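DNA double-strand break repair nuclease NurA (Sulfolobus solfataricus, PDB 2YGK) takes part in DNA double-strand break repair as a manganese-dependent nuclease, probably acting with HerA to resect the 5' strand of DNA ends. Local coordinates at residues Ala24-Gln29 against Phe210-Pro215; Asn142-Gln147 against Leu177-Asn182. One frame throughout, in Å; residues are numbered along the deposited sequence.

Contact 1. Residues Ala24-Gln29 against Phe210-Pro215; sequences ANYLKQ and FGTDYP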
ATOM      1  N   ALA A  24      13.677  -1.451 -24.330  1.00100.71           N
ATOM      2  CA  ALA A  24      14.570  -0.489 -24.990  1.00100.50           C
ATOM      3  C   ALA A  24      14.189  -0.249 -26.450  1.00102.18           C
ATOM      4  O   ALA A  24      13.845   0.872 -26.840  1.00100.19           O
ATOM      5  CB  ALA A  24      16.022  -0.955 -24.903  1.00102.53           C
ATOM      6  N   ASN A  25      14.249  -1.310 -27.250  1.00106.20           N
ATOM      7  CA  ASN A  25      13.891  -1.244 -28.668  1.00108.42           C
ATOM      8  C   ASN A  25      12.492  -0.659 -28.877  1.00106.54           C
ATOM      9  O   ASN A  25      12.339   0.322 -29.597  1.00105.27           O
ATOM     10  CB  ASN A  25      14.000  -2.638 -29.329  1.00113.19           C
ATOM     11  CG  ASN A  25      15.444  -3.069 -29.566  1.00116.25           C
ATOM     12  OD1 ASN A  25      16.372  -2.571 -28.924  1.00115.51           O
ATOM     13  ND2 ASN A  25      15.634  -3.998 -30.496  1.00122.50           N
ATOM     14  N   TYR A  26      11.480  -1.249 -28.235  1.00106.40           N
ATOM     15  CA  TYR A  26      10.106  -0.748 -28.363  1.00105.18           C
ATOM     16  C   TYR A  26      10.079   0.766 -28.220  1.00102.68           C
ATOM     17  O   TYR A  26       9.514   1.458 -29.062  1.00102.38           O
ATOM     18  CB  TYR A  26       9.168  -1.379 -27.328  1.00104.19           C
ATOM     19  CG  TYR A  26       7.881  -0.589 -27.084  1.00 99.96           C
ATOM     20  CD1 TYR A  26       6.723  -0.834 -27.838  1.00 99.69           C
ATOM     21  CD2 TYR A  26       7.825   0.398 -26.087  1.00 94.68           C
ATOM     22  CE1 TYR A  26       5.543  -0.120 -27.604  1.00 96.44           C
ATOM     23  CE2 TYR A  26       6.648   1.126 -25.850  1.00 90.67           C
ATOM     24  CZ  TYR A  26       5.516   0.862 -26.611  1.00 91.50           C
ATOM     25  OH  TYR A  26       4.363   1.568 -26.378  1.00 85.40           O
ATOM     26  N   LEU A  27      10.707   1.268 -27.156  1.00101.34           N
ATOM     27  CA  LEU A  27      10.727   2.705 -26.871  1.00 99.23           C
ATOM     28  C   LEU A  27      11.466   3.488 -27.933  1.00101.30           C
ATOM     29  O   LEU A  27      11.032   4.562 -28.305  1.00 99.34           O
ATOM     30  CB  LEU A  27      11.348   2.991 -25.496  1.00 96.45           C
ATOM     31  CG  LEU A  27      10.443   2.703 -24.297  1.00 93.93           C
ATOM     32  CD1 LEU A  27      11.253   2.618 -22.996  1.00 91.41           C
ATOM     33  CD2 LEU A  27       9.336   3.763 -24.207  1.00 90.23           C
ATOM     34  N   LYS A  28      12.579   2.941 -28.412  1.00106.29           N
ATOM     35  CA  LYS A  28      13.395   3.591 -29.449  1.00109.43           C
ATOM     36  C   LYS A  28      12.620   3.712 -30.764  1.00112.64           C
ATOM     37  O   LYS A  28      12.711   4.724 -31.455  1.00111.95           O
ATOM     38  CB  LYS A  28      14.697   2.802 -29.662  1.00112.26           C
ATOM     39  CG  LYS A  28      15.713   3.460 -30.586  1.00114.56           C
ATOM     40  CD  LYS A  28      17.006   2.639 -30.670  1.00118.97           C
ATOM     41  CE  LYS A  28      17.953   3.186 -31.734  1.00120.66           C
ATOM     42  NZ  LYS A  28      19.213   2.402 -31.810  1.00123.50           N
ATOM     43  N   GLN A  29      11.840   2.680 -31.073  1.00117.17           N
ATOM     44  CA  GLN A  29      11.109   2.577 -32.336  1.00121.39           C
ATOM     45  C   GLN A  29       9.677   3.087 -32.214  1.00120.82           C
ATOM     46  O   GLN A  29       8.943   3.123 -33.192  1.00122.85           O
ATOM     47  CB  GLN A  29      11.131   1.118 -32.841  1.00125.69           C
ATOM     48  CG  GLN A  29      12.119   0.876 -33.993  1.00130.63           C
ATOM     49  CD  GLN A  29      12.719  -0.535 -34.024  1.00136.56           C
ATOM     50  OE1 GLN A  29      12.534  -1.338 -33.097  1.00137.72           O
ATOM     51  NE2 GLN A  29      13.450  -0.838 -35.104  1.00139.94           N
ATOM     52  N   PHE A 210       2.021  10.839 -25.886  1.00 69.36           N
ATOM     53  CA  PHE A 210       2.616   9.838 -26.759  1.00 71.29           C
ATOM     54  C   PHE A 210       1.827   8.551 -26.878  1.00 73.60           C
ATOM     55  O   PHE A 210       2.031   7.811 -27.828  1.00 76.87           O
ATOM     56  CB  PHE A 210       4.014   9.505 -26.275  1.00 70.13           C
ATOM     57  CG  PHE A 210       4.889  10.694 -26.113  1.00 68.28           C
ATOM     58  CD1 PHE A 210       5.351  11.392 -27.223  1.00 69.79           C
ATOM     59  CD2 PHE A 210       5.276  11.113 -24.863  1.00 66.00           C
ATOM     60  CE1 PHE A 210       6.184  12.494 -27.079  1.00 67.90           C
ATOM     61  CE2 PHE A 210       6.098  12.219 -24.706  1.00 65.02           C
ATOM     62  CZ  PHE A 210       6.560  12.905 -25.816  1.00 66.32           C
ATOM     63  N   GLY A 211       0.955   8.261 -25.918  1.00 73.07           N
ATOM     64  CA  GLY A 211       0.083   7.087 -25.998  1.00 75.51           C
ATOM     65  C   GLY A 211       0.829   5.764 -26.098  1.00 76.94           C
ATOM     66  O   GLY A 211       0.543   4.952 -26.982  1.00 79.71           O
ATOM     67  N   THR A 212       1.784   5.557 -25.189  1.00 74.84           N
ATOM     68  CA  THR A 212       2.643   4.384 -25.208  1.00 75.96           C
ATOM     69  C   THR A 212       2.437   3.562 -23.941  1.00 75.44           C
ATOM     70  O   THR A 212       1.641   3.926 -23.081  1.00 73.76           O
ATOM     71  CB  THR A 212       4.128   4.775 -25.337  1.00 75.04           C
ATOM     72  OG1 THR A 212       4.595   5.361 -24.114  1.00 71.41           O
ATOM     73  CG2 THR A 212       4.333   5.754 -26.501  1.00 75.41           C
ATOM     74  N   ASP A 213       3.158   2.448 -23.841  1.00 76.63           N
ATOM     75  CA  ASP A 213       3.068   1.579 -22.680  1.00 76.43           C
ATOM     76  C   ASP A 213       3.660   2.228 -21.448  1.00 72.88           C
ATOM     77  O   ASP A 213       3.332   1.827 -20.338  1.00 72.33           O
ATOM     78  CB  ASP A 213       3.780   0.243 -22.927  1.00 79.27           C
ATOM     79  CG  ASP A 213       3.038  -0.658 -23.905  1.00 82.51           C
ATOM     80  OD1 ASP A 213       1.796  -0.578 -23.985  1.00 82.60           O
ATOM     81  OD2 ASP A 213       3.713  -1.460 -24.583  1.00 84.33           O
ATOM     82  N   TYR A 214       4.528   3.218 -21.647  1.00 70.59           N
ATOM     83  CA  TYR A 214       5.179   3.940 -20.552  1.00 67.39           C
ATOM     84  C   TYR A 214       4.578   5.344 -20.390  1.00 63.97           C
ATOM     85  O   TYR A 214       3.963   5.865 -21.311  1.00 64.96           O
ATOM     86  CB  TYR A 214       6.697   3.992 -20.796  1.00 67.66           C
ATOM     87  CG  TYR A 214       7.349   2.667 -20.508  1.00 71.50           C
ATOM     88  CD1 TYR A 214       7.366   1.652 -21.450  1.00 77.39           C
ATOM     89  CD2 TYR A 214       7.898   2.407 -19.261  1.00 72.21           C
ATOM     90  CE1 TYR A 214       7.943   0.404 -21.151  1.00 80.59           C
ATOM     91  CE2 TYR A 214       8.470   1.194 -18.957  1.00 74.62           C
ATOM     92  CZ  TYR A 214       8.493   0.187 -19.893  1.00 79.16           C
ATOM     93  OH  TYR A 214       9.061  -1.030 -19.560  1.00 81.55           O
ATOM     94  N   PRO A 215       4.725   5.955 -19.207  1.00 60.12           N
ATOM     95  CA  PRO A 215       4.170   7.304 -19.117  1.00 57.13           C
ATOM     96  C   PRO A 215       5.017   8.383 -19.811  1.00 55.36           C
ATOM     97  O   PRO A 215       6.230   8.217 -20.011  1.00 54.53           O
ATOM     98  CB  PRO A 215       4.068   7.537 -17.610  1.00 55.31           C
ATOM     99  CG  PRO A 215       4.975   6.565 -16.991  1.00 56.18           C
ATOM    100  CD  PRO A 215       5.063   5.399 -17.889  1.00 59.02           C
TER

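Contact 2. Residues Asn142-Gln147 against Leu177-Asn182; sequences NKVDIQ and LLMLLN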
ATOM      1  N   ASN A 142     -11.842  10.120  -6.857  1.00 65.70           N
ATOM      2  CA  ASN A 142     -12.842   9.466  -7.725  1.00 69.02           C
ATOM      3  C   ASN A 142     -14.237   9.996  -7.475  1.00 70.26           C
ATOM      4  O   ASN A 142     -14.456  10.798  -6.587  1.00 69.70           O
ATOM      5  CB  ASN A 142     -12.844   7.934  -7.525  1.00 70.61           C
ATOM      6  CG  ASN A 142     -11.540   7.260  -7.988  1.00 72.35           C
ATOM      7  OD1 ASN A 142     -10.795   7.794  -8.828  1.00 74.97           O
ATOM      8  ND2 ASN A 142     -11.275   6.060  -7.448  1.00 76.19           N
ATOM      9  N   LYS A 143     -15.177   9.513  -8.271  1.00 72.57           N
ATOM     10  CA  LYS A 143     -16.568   9.915  -8.191  1.00 74.63           C
ATOM     11  C   LYS A 143     -17.231   9.295  -6.939  1.00 73.80           C
ATOM     12  O   LYS A 143     -16.948   8.141  -6.592  1.00 73.78           O
ATOM     13  CB  LYS A 143     -17.261   9.494  -9.492  1.00 78.19           C
ATOM     14  CG  LYS A 143     -16.501   9.971 -10.784  1.00 81.03           C
ATOM     15  CD  LYS A 143     -17.356   9.883 -12.068  1.00 88.75           C
ATOM     16  CE  LYS A 143     -16.669  10.564 -13.258  1.00 90.28           C
ATOM     17  NZ  LYS A 143     -17.592  10.762 -14.418  1.00 93.71           N
ATOM     18  N   VAL A 144     -18.100  10.061  -6.265  1.00 72.65           N
ATOM     19  CA  VAL A 144     -18.709   9.653  -4.981  1.00 71.53           C
ATOM     20  C   VAL A 144     -20.252   9.520  -4.935  1.00 73.76           C
ATOM     21  O   VAL A 144     -21.000  10.402  -5.370  1.00 75.07           O
ATOM     22  CB  VAL A 144     -18.291  10.626  -3.878  1.00 69.61           C
ATOM     23  CG1 VAL A 144     -19.456  10.958  -2.981  1.00 71.55           C
ATOM     24  CG2 VAL A 144     -17.129  10.050  -3.069  1.00 67.13           C
ATOM     25  N   ASP A 145     -20.728   8.415  -4.365  1.00 73.52           N
ATOM     26  CA  ASP A 145     -22.161   8.188  -4.249  1.00 75.88           C
ATOM     27  C   ASP A 145     -22.794   9.199  -3.284  1.00 75.64           C
ATOM     28  O   ASP A 145     -22.601   9.108  -2.069  1.00 74.26           O
ATOM     29  CB  ASP A 145     -22.433   6.766  -3.776  1.00 77.06           C
ATOM     30  CG  ASP A 145     -23.916   6.424  -3.772  1.00 81.07           C
ATOM     31  OD1 ASP A 145     -24.737   7.273  -4.185  1.00 82.67           O
ATOM     32  OD2 ASP A 145     -24.252   5.292  -3.348  1.00 83.21           O
ATOM     33  N   ILE A 146     -23.560  10.146  -3.840  1.00 76.80           N
ATOM     34  CA  ILE A 146     -24.099  11.286  -3.074  1.00 76.44           C
ATOM     35  C   ILE A 146     -25.470  10.990  -2.540  1.00 80.32           C
ATOM     36  O   ILE A 146     -26.240  11.931  -2.306  1.00 83.28           O
ATOM     37  CB  ILE A 146     -24.228  12.592  -3.941  1.00 76.82           C
ATOM     38  CG1 ILE A 146     -25.165  12.351  -5.142  1.00 79.98           C
ATOM     39  CG2 ILE A 146     -22.820  13.095  -4.385  1.00 71.54           C
ATOM     40  CD1 ILE A 146     -26.203  13.493  -5.433  1.00 84.75           C
ATOM     41  N   GLN A 147     -25.794   9.704  -2.364  1.00 81.17           N
ATOM     42  CA  GLN A 147     -27.166   9.278  -2.049  1.00 84.72           C
ATOM     43  C   GLN A 147     -27.275   8.509  -0.725  1.00 85.37           C
ATOM     44  O   GLN A 147     -28.370   8.313  -0.182  1.00 88.10           O
ATOM     45  CB  GLN A 147     -27.718   8.405  -3.190  1.00 87.26           C
ATOM     46  CG  GLN A 147     -27.618   9.017  -4.588  1.00 86.39           C
ATOM     47  CD  GLN A 147     -28.428   8.245  -5.632  1.00 89.43           C
ATOM     48  OE1 GLN A 147     -29.444   7.602  -5.313  1.00 89.98           O
ATOM     49  NE2 GLN A 147     -27.970   8.301  -6.894  1.00 87.97           N
ATOM     50  N   LEU A 177     -17.384  10.676   2.850  1.00 66.13           N
ATOM     51  CA  LEU A 177     -17.453  12.061   3.300  1.00 65.03           C
ATOM     52  C   LEU A 177     -16.141  12.804   3.133  1.00 61.49           C
ATOM     53  O   LEU A 177     -16.145  13.965   2.765  1.00 61.47           O
ATOM     54  CB  LEU A 177     -17.860  12.157   4.756  1.00 65.68           C
ATOM     55  CG  LEU A 177     -19.340  12.165   5.051  1.00 69.51           C
ATOM     56  CD1 LEU A 177     -19.506  12.429   6.561  1.00 70.42           C
ATOM     57  CD2 LEU A 177     -20.114  13.191   4.202  1.00 71.25           C
ATOM     58  N   LEU A 178     -15.020  12.156   3.432  1.00 58.73           N
ATOM     59  CA  LEU A 178     -13.710  12.808   3.270  1.00 55.76           C
ATOM     60  C   LEU A 178     -13.400  13.093   1.802  1.00 54.81           C
ATOM     61  O   LEU A 178     -12.860  14.124   1.487  1.00 53.79           O
ATOM     62  CB  LEU A 178     -12.597  11.995   3.920  1.00 53.85           C
ATOM     63  CG  LEU A 178     -12.527  12.101   5.448  1.00 53.22           C
ATOM     64  CD1 LEU A 178     -11.731  10.943   6.119  1.00 49.77           C
ATOM     65  CD2 LEU A 178     -11.965  13.439   5.840  1.00 51.38           C
HETATM   66  N   MSE A 179     -13.764  12.175   0.915  0.50 55.64           N
HETATM   67  CA  MSE A 179     -13.604  12.392  -0.512  0.50 55.69           C
HETATM   68  C   MSE A 179     -14.362  13.644  -0.943  0.50 56.83           C
HETATM   69  O   MSE A 179     -13.804  14.516  -1.614  0.50 56.14           O
HETATM   70  CB  MSE A 179     -14.110  11.181  -1.290  0.50 57.19           C
HETATM   71  CG  MSE A 179     -13.187   9.995  -1.194  0.50 56.89           C
HETATM   72 SE   MSE A 179     -13.846   8.460  -2.153  0.50 62.61          SE
HETATM   73  CE  MSE A 179     -13.625   9.150  -3.974  0.50 60.11           C
ATOM     74  N   LEU A 180     -15.628  13.732  -0.544  1.00 58.89           N
ATOM     75  CA  LEU A 180     -16.443  14.914  -0.835  1.00 60.09           C
ATOM     76  C   LEU A 180     -15.786  16.200  -0.334  1.00 58.18           C
ATOM     77  O   LEU A 180     -15.638  17.163  -1.089  1.00 57.66           O
ATOM     78  CB  LEU A 180     -17.840  14.790  -0.225  1.00 62.82           C
ATOM     79  CG  LEU A 180     -18.995  14.458  -1.174  1.00 65.99           C
ATOM     80  CD1 LEU A 180     -20.316  14.555  -0.422  1.00 69.04           C
ATOM     81  CD2 LEU A 180     -19.034  15.385  -2.392  1.00 66.44           C
ATOM     82  N   LEU A 181     -15.370  16.196   0.930  1.00 56.51           N
ATOM     83  CA  LEU A 181     -14.686  17.354   1.518  1.00 54.94           C
ATOM     84  C   LEU A 181     -13.531  17.854   0.643  1.00 52.63           C
ATOM     85  O   LEU A 181     -13.411  19.050   0.357  1.00 52.43           O
ATOM     86  CB  LEU A 181     -14.156  17.022   2.919  1.00 53.68           C
ATOM     87  CG  LEU A 181     -13.571  18.225   3.665  1.00 52.57           C
ATOM     88  CD1 LEU A 181     -14.565  19.389   3.672  1.00 54.26           C
ATOM     89  CD2 LEU A 181     -13.135  17.865   5.072  1.00 50.85           C
ATOM     90  N   ASN A 182     -12.679  16.938   0.215  1.00 50.54           N
ATOM     91  CA  ASN A 182     -11.604  17.328  -0.683  1.00 48.90           C
ATOM     92  C   ASN A 182     -12.111  17.976  -1.988  1.00 49.85           C
ATOM     93  O   ASN A 182     -11.586  19.003  -2.414  1.00 49.60           O
ATOM     94  CB  ASN A 182     -10.733  16.138  -0.987  1.00 47.35           C
ATOM     95  CG  ASN A 182     -10.076  15.591   0.237  1.00 46.24           C
ATOM     96  OD1 ASN A 182     -10.000  16.258   1.254  1.00 46.17           O
ATOM     97  ND2 ASN A 182      -9.578  14.373   0.145  1.00 45.08           N
TER

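Contact 1. Residues Ala24-Gln29 against Phe210-Pro215
The Tyr214 ring receives Leu27 on one face, where CD1 of Leu27 lies 4.3 Å above the ring plane, displaced toward the rim; the other methyl of this leucine, CD2, comes 4.0 Å from CD1 of Tyr214. At the edge of the same ring, near its plane, stands CE2 of Tyr26, with CD1 of Tyr214 as its nearest atom at 4.5 Å. The Tyr26 ring meets the Asp213 carboxylate obliquely although the two planes differ by just 11°, and CZ of Tyr26 is 3.6 Å from OD2 of Asp213. With CG anti to the backbone N (chi1 160°), the ring is directed off helix 17-38 toward the loop; its OH accepts a hydrogen bond from Asp213 N at 2.9 Å with an N-H...O angle of 159°. This oxygen also packs against CB of Thr212 at 3.4 Å. An alanine in place of Tyr26 would probably leave Asp213 N without this acceptor and open a gap beside Thr212 and the Asp213 side chain. Thr212 OG1 donates to Tyr214 O at 2.9 Å, tying the loop to itself. OD2 of Asp213 forms a salt bridge with Lys99 of the second subunit, whose Ile68 O pairs with Tyr214 OH. The arrangement thus fastens helix 17-38 to the loop leading from strand 197-201 into helix 216-223, at the NurA dimer interface.

Contact 2. Residues Asn142-Gln147 against Leu177-Asn182
Selenomethionine Met179 turns toward Val144 with CG anti to its own carbonyl carbon (chi1 -73°); the chain then runs extended to SE and bends at chi3 (69°), which swings CE round to the Asn142 end of the loop. This is one of two deposited conformers, so the contacts of this side chain hold for the conformer described. Val144 is the residue between the two helix side chains, and its methyls divide the work. CG2 lies 3.7 Å from CB of Met179, with SE of Met179 at 3.8 Å, while CG1 meets CG of Leu180, further round the helix, at 4.0 Å. In both pairs the side chains cross at a slant. In topological terms the contact lies within the beta-alpha-beta crossover between the neighbouring parallel strands 129-133 and 197-201: the loop following helix 136-140 folds back over helix 171-193, the last helix before the second strand. The backbones are nearest at Val144 and Leu180, whose CA atoms are 7.1 Å apart. The side-chain packing between the segments is apolar, and Phe149 extends it by touching Val144, Leu177 and Leu180. Leu110 of helix 104-123 also packs against Met179. Toward the start of the loop segment, CB of Asn142 is 3.8 Å from CE of Met179, an approach belonging to the conformer described. Leu180 also touches Ile157 of helix 151-159 and Ile248.

Contacts 1 and 2 are separate: their centres lie 36 Å apart and their nearest atoms about 17 Å apart. In sequence, both segments of contact 2 fall between the two segments of contact 1. Each uses chain that follows a strand of the central mixed sheet, 129-133 in contact 2 and 197-201 in contact 1, and these strands are parallel neighbours. The manganese ligands Asp58 and Asp133 sit on strands 54-65 and 129-133, and both contacts lie away from them. Contact 1, centred 26 Å from the chain centre, is reached by the second subunit; contact 2, at 18 Å, involves one chain alone.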